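Local structure of putative oxidoreductase (Bacteroides fragilis NCTC 9343, 3EOF) at the interface of chains A and B. The protein binds FMN and is probably an NAD(P)H-dependent oxidoreductase of the nitroreductase family. Residues are numbered along the deposited sequence; one frame, centred on the assembly and turned at random. Chains: chain A/B, Putative oxidoreductase.

The interface of chains A and B. Residues chain A 41, 84, 88, 94-97, 102; chain B 220-221, 225, 230.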
# COMPACT_ATOMS: atom_id res chain seq x y z
N MSE A 41 -0.99 6.72 -13.92
CA MSE A 41 0.14 7.63 -13.83
C MSE A 41 1.44 7.03 -13.38
O MSE A 41 2.48 7.58 -13.68
CB MSE A 41 -0.21 8.77 -12.89
CG MSE A 41 -1.37 9.59 -13.38
SE MSE A 41 -2.07 10.70 -11.99
CE MSE A 41 -0.92 12.23 -12.12
N PHE A 84 6.23 12.62 -13.04
CA PHE A 84 5.04 13.22 -13.64
C PHE A 84 5.12 14.75 -13.73
O PHE A 84 4.73 15.32 -14.71
CB PHE A 84 3.76 12.85 -12.88
CG PHE A 84 2.52 13.19 -13.65
CD1 PHE A 84 2.21 12.48 -14.80
CD2 PHE A 84 1.72 14.25 -13.27
CE1 PHE A 84 1.09 12.79 -15.57
CE2 PHE A 84 0.60 14.58 -14.01
CZ PHE A 84 0.29 13.85 -15.18
N CYS A 88 4.86 17.22 -16.89
CA CYS A 88 3.97 18.40 -16.95
C CYS A 88 4.75 19.61 -17.47
O CYS A 88 4.34 20.28 -18.40
CB CYS A 88 3.37 18.70 -15.56
SG CYS A 88 2.14 17.50 -14.99
N VAL A 94 0.62 22.86 -15.47
CA VAL A 94 0.97 23.36 -14.17
C VAL A 94 0.56 22.32 -13.14
O VAL A 94 -0.61 22.19 -12.85
CB VAL A 94 0.28 24.72 -13.89
CG1 VAL A 94 0.71 25.22 -12.52
CG2 VAL A 94 0.67 25.76 -15.01
N PRO A 95 1.54 21.55 -12.64
CA PRO A 95 1.24 20.51 -11.66
C PRO A 95 0.98 21.07 -10.27
O PRO A 95 1.58 22.08 -9.92
CB PRO A 95 2.52 19.69 -11.64
CG PRO A 95 3.57 20.63 -11.94
CD PRO A 95 2.98 21.56 -12.96
N GLY A 96 0.06 20.44 -9.53
CA GLY A 96 -0.20 20.82 -8.14
C GLY A 96 -0.20 19.62 -7.22
O GLY A 96 -1.20 19.31 -6.55
N TYR A 97 0.96 18.95 -7.18
CA TYR A 97 1.15 17.70 -6.45
C TYR A 97 2.09 17.77 -5.25
O TYR A 97 2.38 16.77 -4.64
CB TYR A 97 1.56 16.63 -7.43
CG TYR A 97 0.58 16.57 -8.62
CD1 TYR A 97 -0.73 16.15 -8.44
CD2 TYR A 97 0.98 16.90 -9.91
CE1 TYR A 97 -1.65 16.08 -9.52
CE2 TYR A 97 0.07 16.83 -11.02
CZ TYR A 97 -1.24 16.46 -10.80
OH TYR A 97 -2.13 16.36 -11.85
N SER A 102 -1.51 14.23 -2.50
CA SER A 102 -0.77 13.69 -3.63
C SER A 102 0.28 12.73 -3.13
O SER A 102 0.53 11.72 -3.75
CB SER A 102 -0.14 14.82 -4.45
OG SER A 102 -1.14 15.63 -5.04
N PHE B 220 -4.71 16.00 -16.68
CA PHE B 220 -4.50 15.62 -15.31
C PHE B 220 -4.40 16.83 -14.39
O PHE B 220 -4.96 16.83 -13.29
CB PHE B 220 -3.26 14.72 -15.18
CG PHE B 220 -3.44 13.37 -15.78
CD1 PHE B 220 -3.92 12.33 -15.02
CD2 PHE B 220 -3.18 13.15 -17.13
CE1 PHE B 220 -4.08 11.08 -15.58
CE2 PHE B 220 -3.36 11.93 -17.70
CZ PHE B 220 -3.80 10.87 -16.92
N THR B 221 -3.66 17.84 -14.82
CA THR B 221 -3.48 19.03 -14.00
C THR B 221 -4.70 19.93 -13.98
O THR B 221 -5.02 20.50 -12.95
CB THR B 221 -2.26 19.84 -14.42
OG1 THR B 221 -2.45 20.29 -15.76
CG2 THR B 221 -1.02 18.95 -14.34
N TYR B 225 -6.86 15.84 -11.59
CA TYR B 225 -6.23 16.00 -10.30
C TYR B 225 -5.61 17.38 -10.20
O TYR B 225 -4.36 17.57 -10.33
CB TYR B 225 -5.15 14.91 -10.12
CG TYR B 225 -5.67 13.52 -10.38
CD1 TYR B 225 -6.50 12.86 -9.47
CD2 TYR B 225 -5.36 12.87 -11.56
CE1 TYR B 225 -6.98 11.60 -9.75
CE2 TYR B 225 -5.81 11.62 -11.82
CZ TYR B 225 -6.63 10.99 -10.93
OH TYR B 225 -7.07 9.73 -11.25
N ASN B 230 -6.47 19.05 -4.87
CA ASN B 230 -5.45 18.33 -4.10
C ASN B 230 -5.18 19.03 -2.79
O ASN B 230 -5.00 18.37 -1.74
CB ASN B 230 -4.15 18.22 -4.87
CG ASN B 230 -4.25 17.36 -6.12
OD1 ASN B 230 -5.08 16.46 -6.23
ND2 ASN B 230 -3.37 17.63 -7.06
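The side-chain amide nitrogen ND2 of B:Asn230, near the start of helix 227-243, donates to the backbone carbonyl O of A:Gly96 at 2.8 Å. At 164° at the hydrogen the bond is nearly straight; the acceptor lies close to the amide plane, but the nitrogen comes in from above the carbonyl plane of the glycine. ND2 also makes a weak bond to O of B:Tyr225 within chain B. This is part of the two-fold interface between two copies of a putative FMN-dependent oxidoreductase of the nitroreductase family (NfsA-like), probably the biological dimer, as is typical of the family.

That same carbonyl O of B:Tyr225 lies 3.0 Å from the phenol OH of A:Tyr97. The pair can be a hydrogen bond, but a poorly directed one, because the carbonyl oxygen stands above the ring plane, off the CE1-CZ edge. The hydroxyl also comes near the backbone O of B:Phe220, at 3.2 Å. A:Tyr97 has CG anti to its own carbonyl carbon (chi1 -52°), which sends the ring tip-first into B between B:Thr221 and B:Tyr225. CB of B:Tyr225 lies at the edge of this ring, in its plane, 3.7 Å from CE1, while A:Ser102 OG sits at the same ring's edge within chain A.

Beyond the phenol the contact turns apolar. A:Phe84 points the CZ end of its ring at B:Phe220, whose plane is turned 76° from its own, an edge-to-face pair with CZ 3.7 Å from CB of B:Phe220. Selenomethionine A:Met41 runs alongside B:Phe220 in the opposite direction, laying CG 3.8 Å from CE1. Bent at chi3, its chain brings the terminal methyl CE over one face of A:Phe84, toward the rim, while SE touches CE2 of B:Tyr225. At the other end, the methyl CG2 of B:Thr221 packs against A:Cys88 SG at 3.5 Å and reaches CA of A:Pro95.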